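Local coordinates for protein 3-carboxy-cis,cis-muconate cycloisomerase (PDB 1RE5) that belongs to the fumarase/aspartase superfamily of largely helical enzymes, modelled here as an assembly of four protein chains, at residues D[30-35]-D[80-85]; D[50-55]-D[91-96]. All coordinates share one frame; numbering follows the deposited sequence.

Contact 1: D[30-35]-D[80-85]; sequences DFEAAL and PLVKAL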
ATOM      1  N   ASP D  30      -5.853  19.294 -27.766  1.00 30.82           N
ATOM      2  CA  ASP D  30      -4.678  19.160 -28.631  1.00 32.29           C
ATOM      3  C   ASP D  30      -4.826  17.903 -29.482  1.00 32.90           C
ATOM      4  O   ASP D  30      -4.450  17.871 -30.664  1.00 33.22           O
ATOM      5  CB  ASP D  30      -3.404  19.052 -27.790  1.00 33.45           C
ATOM      6  CG  ASP D  30      -2.881  20.406 -27.348  1.00 36.01           C
ATOM      7  OD1 ASP D  30      -3.675  21.377 -27.284  1.00 36.14           O
ATOM      8  OD2 ASP D  30      -1.669  20.492 -27.056  1.00 36.95           O
ATOM      9  N   PHE D  31      -5.375  16.861 -28.864  1.00 32.95           N
ATOM     10  CA  PHE D  31      -5.594  15.604 -29.554  1.00 32.63           C
ATOM     11  C   PHE D  31      -6.621  15.802 -30.667  1.00 33.16           C
ATOM     12  O   PHE D  31      -6.384  15.403 -31.809  1.00 32.99           O
ATOM     13  CB  PHE D  31      -6.108  14.546 -28.582  1.00 30.87           C
ATOM     14  CG  PHE D  31      -6.585  13.293 -29.259  1.00 30.17           C
ATOM     15  CD1 PHE D  31      -5.670  12.364 -29.766  1.00 27.36           C
ATOM     16  CD2 PHE D  31      -7.953  13.059 -29.426  1.00 29.27           C
ATOM     17  CE1 PHE D  31      -6.105  11.225 -30.425  1.00 27.29           C
ATOM     18  CE2 PHE D  31      -8.399  11.917 -30.090  1.00 29.90           C
ATOM     19  CZ  PHE D  31      -7.471  10.996 -30.591  1.00 29.21           C
ATOM     20  N   GLU D  32      -7.754  16.418 -30.327  1.00 33.59           N
ATOM     21  CA  GLU D  32      -8.829  16.669 -31.294  1.00 34.93           C
ATOM     22  C   GLU D  32      -8.357  17.452 -32.521  1.00 35.87           C
ATOM     23  O   GLU D  32      -8.625  17.062 -33.666  1.00 35.05           O
ATOM     24  CB  GLU D  32      -9.979  17.412 -30.613  1.00 34.76           C
ATOM     25  CG  GLU D  32     -10.663  16.582 -29.524  1.00 37.30           C
ATOM     26  CD  GLU D  32     -11.207  15.248 -30.047  1.00 38.63           C
ATOM     27  OE1 GLU D  32     -11.445  14.335 -29.232  1.00 39.06           O
ATOM     28  OE2 GLU D  32     -11.407  15.108 -31.270  1.00 37.99           O
ATOM     29  N   ALA D  33      -7.656  18.558 -32.276  1.00 36.39           N
ATOM     30  CA  ALA D  33      -7.136  19.377 -33.359  1.00 36.15           C
ATOM     31  C   ALA D  33      -6.213  18.516 -34.207  1.00 36.48           C
ATOM     32  O   ALA D  33      -6.380  18.424 -35.420  1.00 38.53           O
ATOM     33  CB  ALA D  33      -6.380  20.564 -32.801  1.00 35.90           C
ATOM     34  N   ALA D  34      -5.246  17.871 -33.568  1.00 35.36           N
ATOM     35  CA  ALA D  34      -4.316  17.018 -34.294  1.00 34.45           C
ATOM     36  C   ALA D  34      -5.045  15.939 -35.118  1.00 34.35           C
ATOM     37  O   ALA D  34      -4.596  15.579 -36.210  1.00 33.77           O
ATOM     38  CB  ALA D  34      -3.352  16.367 -33.314  1.00 33.46           C
ATOM     39  N   LEU D  35      -6.165  15.433 -34.591  1.00 34.73           N
ATOM     40  CA  LEU D  35      -6.958  14.384 -35.255  1.00 34.48           C
ATOM     41  C   LEU D  35      -7.491  14.893 -36.591  1.00 36.68           C
ATOM     42  O   LEU D  35      -7.288  14.269 -37.634  1.00 37.28           O
ATOM     43  CB  LEU D  35      -8.155  13.966 -34.385  1.00 31.53           C
ATOM     44  CG  LEU D  35      -8.582  12.485 -34.320  1.00 30.17           C
ATOM     45  CD1 LEU D  35     -10.078  12.424 -34.141  1.00 29.02           C
ATOM     46  CD2 LEU D  35      -8.206  11.723 -35.569  1.00 28.11           C
ATOM     47  N   PRO D  80     -18.213  14.649 -22.665  1.00 34.91           N
ATOM     48  CA  PRO D  80     -18.798  15.970 -22.421  1.00 34.88           C
ATOM     49  C   PRO D  80     -17.974  17.067 -23.077  1.00 35.43           C
ATOM     50  O   PRO D  80     -18.506  18.099 -23.487  1.00 35.62           O
ATOM     51  CB  PRO D  80     -18.791  16.083 -20.901  1.00 34.14           C
ATOM     52  CG  PRO D  80     -18.904  14.674 -20.464  1.00 35.03           C
ATOM     53  CD  PRO D  80     -17.921  13.985 -21.389  1.00 35.64           C
ATOM     54  N   LEU D  81     -16.669  16.849 -23.174  1.00 35.71           N
ATOM     55  CA  LEU D  81     -15.806  17.846 -23.787  1.00 36.30           C
ATOM     56  C   LEU D  81     -16.075  17.908 -25.282  1.00 38.31           C
ATOM     57  O   LEU D  81     -16.245  18.994 -25.843  1.00 38.99           O
ATOM     58  CB  LEU D  81     -14.334  17.505 -23.569  1.00 34.03           C
ATOM     59  CG  LEU D  81     -13.396  18.490 -24.272  1.00 32.86           C
ATOM     60  CD1 LEU D  81     -13.575  19.863 -23.642  1.00 33.36           C
ATOM     61  CD2 LEU D  81     -11.954  18.031 -24.167  1.00 32.73           C
ATOM     62  N   VAL D  82     -16.097  16.735 -25.919  1.00 39.46           N
ATOM     63  CA  VAL D  82     -16.336  16.642 -27.352  1.00 40.27           C
ATOM     64  C   VAL D  82     -17.669  17.290 -27.703  1.00 41.67           C
ATOM     65  O   VAL D  82     -17.761  18.032 -28.680  1.00 42.68           O
ATOM     66  CB  VAL D  82     -16.318  15.170 -27.830  1.00 39.99           C
ATOM     67  CG1 VAL D  82     -16.769  15.086 -29.279  1.00 39.95           C
ATOM     68  CG2 VAL D  82     -14.908  14.598 -27.707  1.00 38.00           C
ATOM     69  N   LYS D  83     -18.695  17.024 -26.904  1.00 42.58           N
ATOM     70  CA  LYS D  83     -20.002  17.624 -27.149  1.00 44.36           C
ATOM     71  C   LYS D  83     -19.897  19.151 -27.065  1.00 44.98           C
ATOM     72  O   LYS D  83     -20.399  19.865 -27.928  1.00 45.92           O
ATOM     73  CB  LYS D  83     -21.020  17.122 -26.124  1.00 44.73           C
ATOM     74  CG  LYS D  83     -22.431  17.637 -26.345  1.00 46.32           C
ATOM     75  CD  LYS D  83     -23.389  17.062 -25.302  1.00 48.94           C
ATOM     76  CE  LYS D  83     -24.847  17.439 -25.575  1.00 48.96           C
ATOM     77  NZ  LYS D  83     -25.323  16.894 -26.882  1.00 49.25           N
ATOM     78  N   ALA D  84     -19.236  19.647 -26.027  1.00 45.36           N
ATOM     79  CA  ALA D  84     -19.081  21.082 -25.849  1.00 46.40           C
ATOM     80  C   ALA D  84     -18.260  21.670 -26.991  1.00 47.29           C
ATOM     81  O   ALA D  84     -18.505  22.796 -27.430  1.00 47.67           O
ATOM     82  CB  ALA D  84     -18.405  21.380 -24.506  1.00 47.05           C
ATOM     83  N   LEU D  85     -17.276  20.913 -27.464  1.00 47.47           N
ATOM     84  CA  LEU D  85     -16.440  21.379 -28.561  1.00 48.19           C
ATOM     85  C   LEU D  85     -17.323  21.528 -29.801  1.00 49.87           C
ATOM     86  O   LEU D  85     -17.260  22.536 -30.509  1.00 50.78           O
ATOM     87  CB  LEU D  85     -15.311  20.377 -28.832  1.00 45.51           C
ATOM     88  CG  LEU D  85     -14.445  20.597 -30.079  1.00 43.86           C
ATOM     89  CD1 LEU D  85     -13.813  21.979 -30.061  1.00 42.62           C
ATOM     90  CD2 LEU D  85     -13.367  19.529 -30.130  1.00 43.80           C
TER
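E32 on helix 21-40 reaches across to V82 and L85 on helix 78-92, and these three side chains make nearly all of the contact. The stem of the glutamate does one job and its head another. CB and CG both lie against one methyl of L85, with E32 CB 4.0 Å from L85 CD2 and E32 CG equally far from it. Farther out, the chain bends at its second torsion (chi2 -57°), which swings the carboxylate away from L85 and brings E32 OE1 to 3.8 Å from V82 CG2. The glutamate therefore runs obliquely past the leucine but meets the valine nearly at a right angle. V82 and L85 stand one helical turn apart, and L85 extends toward the glutamate because its CG is turned away from its own backbone N (chi1 172°).

The same oxygen, E32 OE1, also sits in the plane of the neighbouring F31 ring, at its edge, 3.7 Å from F31 CD2. Outside the two segments, H101 lies against both E32 and V82, while Y62 and V100 pack on L85. Helix 106-142 packs on the glutamate through A109, which touches F31 as well.

Both helical backbones are regular here, for instance through L85 N to L81 O at 2.7 Å, and the E32 and V82 CA atoms stay 8.5 Å apart. Over that distance the glutamate offers its aliphatic stem and one oxygen to methyl groups alone. The two segments are thus held by dispersion and shape, and neither segment gives the carboxylate a polar partner across the contact.

Contact 2: D[50-55]-D[91-96]; sequences VAAIEA and TGVPEA
V93, just past the end of helix 78-92, points its side chain at A52 on helix 47-56. Its CB is already in contact, with V93 CB 3.9 Å from A52 CB. Beyond it the two methyls part company. V93 CG2 stays on the alanine, again 3.9 Å from A52 CB, whereas V93 CG1 is set opposite the backbone N (chi1 -177°) and stands farther off, its exact position doubtful because it is modelled too close to E95 OE2. The valine therefore lays its CB and one branch against the alanine rather than driving a tip into the helix.

A second partner comes from the same loop: A96 CB is 3.9 Å from A52 CB. V93 CB and A96 CB are also 3.9 Å from each other, so the three beta carbons form a nearly equilateral triangle with the helix alanine at one corner. What puts V93 and A96 side by side is a tight turn through P94 and E95, closed by A96 N donating to V93 O at 2.8 Å.

Helix 47-56 also rests on helix 21-40, through V50 on A40 and I53 on A36, and E54 OE2 forms a salt bridge to R37 NE. I53 bridges two helices, since it packs on I89 of helix 78-92 as well, which A96 touches too. With P94 and E95 at its two middle positions, both in helix-like backbone conformations, the turn has the form of a type I beta turn, here following the end of a helix and resting on a small alanine of its neighbour in the N-terminal helical part of this lyase-type chain.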
ATOM      1  N   VAL D  50     -10.815  21.744 -40.632  1.00 54.41           N
ATOM      2  CA  VAL D  50      -9.600  21.669 -39.836  1.00 52.83           C
ATOM      3  C   VAL D  50      -9.351  22.999 -39.148  1.00 52.78           C
ATOM      4  O   VAL D  50      -9.028  23.049 -37.960  1.00 53.29           O
ATOM      5  CB  VAL D  50      -8.383  21.335 -40.713  1.00 52.05           C
ATOM      6  CG1 VAL D  50      -7.125  21.261 -39.852  1.00 50.34           C
ATOM      7  CG2 VAL D  50      -8.624  20.022 -41.446  1.00 50.88           C
ATOM      8  N   ALA D  51      -9.507  24.077 -39.903  1.00 52.43           N
ATOM      9  CA  ALA D  51      -9.301  25.417 -39.372  1.00 52.12           C
ATOM     10  C   ALA D  51     -10.352  25.763 -38.316  1.00 51.26           C
ATOM     11  O   ALA D  51     -10.035  26.379 -37.301  1.00 50.91           O
ATOM     12  CB  ALA D  51      -9.343  26.431 -40.507  1.00 52.11           C
ATOM     13  N   ALA D  52     -11.600  25.368 -38.558  1.00 50.90           N
ATOM     14  CA  ALA D  52     -12.692  25.643 -37.621  1.00 51.10           C
ATOM     15  C   ALA D  52     -12.442  24.965 -36.275  1.00 50.86           C
ATOM     16  O   ALA D  52     -12.572  25.583 -35.216  1.00 50.61           O
ATOM     17  CB  ALA D  52     -14.014  25.157 -38.202  1.00 51.15           C
ATOM     18  N   ILE D  53     -12.083  23.688 -36.340  1.00 50.26           N
ATOM     19  CA  ILE D  53     -11.798  22.889 -35.162  1.00 49.57           C
ATOM     20  C   ILE D  53     -10.640  23.463 -34.339  1.00 49.61           C
ATOM     21  O   ILE D  53     -10.797  23.716 -33.143  1.00 49.63           O
ATOM     22  CB  ILE D  53     -11.487  21.438 -35.576  1.00 49.38           C
ATOM     23  CG1 ILE D  53     -12.757  20.794 -36.135  1.00 48.75           C
ATOM     24  CG2 ILE D  53     -10.943  20.650 -34.391  1.00 49.63           C
ATOM     25  CD1 ILE D  53     -12.539  19.430 -36.757  1.00 49.74           C
ATOM     26  N   GLU D  54      -9.488  23.679 -34.971  1.00 49.11           N
ATOM     27  CA  GLU D  54      -8.327  24.224 -34.264  1.00 49.32           C
ATOM     28  C   GLU D  54      -8.650  25.512 -33.518  1.00 49.11           C
ATOM     29  O   GLU D  54      -8.103  25.773 -32.447  1.00 50.47           O
ATOM     30  CB  GLU D  54      -7.180  24.491 -35.232  1.00 49.90           C
ATOM     31  CG  GLU D  54      -6.672  23.257 -35.930  1.00 53.27           C
ATOM     32  CD  GLU D  54      -5.470  23.545 -36.810  1.00 55.43           C
ATOM     33  OE1 GLU D  54      -5.564  24.447 -37.674  1.00 56.87           O
ATOM     34  OE2 GLU D  54      -4.432  22.865 -36.639  1.00 56.15           O
ATOM     35  N   ALA D  55      -9.542  26.315 -34.085  1.00 48.11           N
ATOM     36  CA  ALA D  55      -9.937  27.580 -33.475  1.00 46.36           C
ATOM     37  C   ALA D  55     -10.684  27.358 -32.169  1.00 45.71           C
ATOM     38  O   ALA D  55     -10.667  28.209 -31.283  1.00 45.81           O
ATOM     39  CB  ALA D  55     -10.813  28.365 -34.440  1.00 45.75           C
ATOM     40  N   THR D  91     -21.349  27.304 -33.816  1.00 72.38           N
ATOM     41  CA  THR D  91     -21.564  28.748 -33.854  1.00 74.14           C
ATOM     42  C   THR D  91     -20.994  29.393 -35.118  1.00 74.45           C
ATOM     43  O   THR D  91     -21.629  30.256 -35.730  1.00 74.88           O
ATOM     44  CB  THR D  91     -20.910  29.432 -32.638  1.00 74.57           C
ATOM     45  OG1 THR D  91     -21.594  29.029 -31.447  1.00 76.15           O
ATOM     46  CG2 THR D  91     -20.972  30.951 -32.772  1.00 75.01           C
ATOM     47  N   GLY D  92     -19.790  28.979 -35.498  1.00 74.62           N
ATOM     48  CA  GLY D  92     -19.152  29.536 -36.678  1.00 74.70           C
ATOM     49  C   GLY D  92     -19.354  28.730 -37.952  1.00 74.54           C
ATOM     50  O   GLY D  92     -20.056  29.162 -38.862  1.00 75.17           O
ATOM     51  N   VAL D  93     -18.733  27.558 -38.018  1.00 73.90           N
ATOM     52  CA  VAL D  93     -18.833  26.689 -39.184  1.00 72.97           C
ATOM     53  C   VAL D  93     -19.661  25.443 -38.847  1.00 73.11           C
ATOM     54  O   VAL D  93     -19.116  24.361 -38.623  1.00 73.21           O
ATOM     55  CB  VAL D  93     -17.421  26.270 -39.652  1.00 72.92           C
ATOM     56  CG1 VAL D  93     -17.501  25.423 -40.904  1.00 72.49           C
ATOM     57  CG2 VAL D  93     -16.575  27.507 -39.896  1.00 71.98           C
ATOM     58  N   PRO D  94     -20.999  25.587 -38.821  1.00 73.22           N
ATOM     59  CA  PRO D  94     -21.965  24.525 -38.516  1.00 73.27           C
ATOM     60  C   PRO D  94     -21.722  23.172 -39.185  1.00 73.51           C
ATOM     61  O   PRO D  94     -21.944  22.127 -38.567  1.00 73.71           O
ATOM     62  CB  PRO D  94     -23.296  25.137 -38.951  1.00 72.73           C
ATOM     63  CG  PRO D  94     -23.101  26.577 -38.660  1.00 73.10           C
ATOM     64  CD  PRO D  94     -21.704  26.829 -39.185  1.00 73.29           C
ATOM     65  N   GLU D  95     -21.279  23.187 -40.440  1.00 73.46           N
ATOM     66  CA  GLU D  95     -21.043  21.942 -41.165  1.00 74.27           C
ATOM     67  C   GLU D  95     -19.681  21.313 -40.892  1.00 73.90           C
ATOM     68  O   GLU D  95     -19.304  20.323 -41.528  1.00 74.27           O
ATOM     69  CB  GLU D  95     -21.228  22.145 -42.676  1.00 76.34           C
ATOM     70  CG  GLU D  95     -20.242  23.095 -43.351  1.00 78.63           C
ATOM     71  CD  GLU D  95     -20.401  24.541 -42.907  1.00 80.16           C
ATOM     72  OE1 GLU D  95     -21.535  24.949 -42.559  1.00 80.70           O
ATOM     73  OE2 GLU D  95     -19.390  25.277 -42.925  1.00 81.01           O
ATOM     74  N   ALA D  96     -18.945  21.890 -39.946  1.00 72.69           N
ATOM     75  CA  ALA D  96     -17.641  21.360 -39.573  1.00 70.86           C
ATOM     76  C   ALA D  96     -17.845  20.425 -38.377  1.00 70.12           C
ATOM     77  O   ALA D  96     -17.064  19.497 -38.157  1.00 70.28           O
ATOM     78  CB  ALA D  96     -16.700  22.499 -39.205  1.00 70.05           C
TER

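In the fold
Contacts 1 and 2 both draw on helix 78-92, the first on an early turn and the second on the loop that follows its C-terminal end. Their centres lie about 12 Å apart, about 33 and 42 Å respectively from the centre of the chain, and contact 1 is the buried one while contact 2 is only partly buried. The inner contact brings a glutamate among aliphatic groups; the outer one is wholly apolar, made of alanines and a valine. Helices 21-40 and 47-56, consecutive in the chain, join them directly: A33 CB packs 4.1 Å from E54 CG, so all three helices form one small cluster.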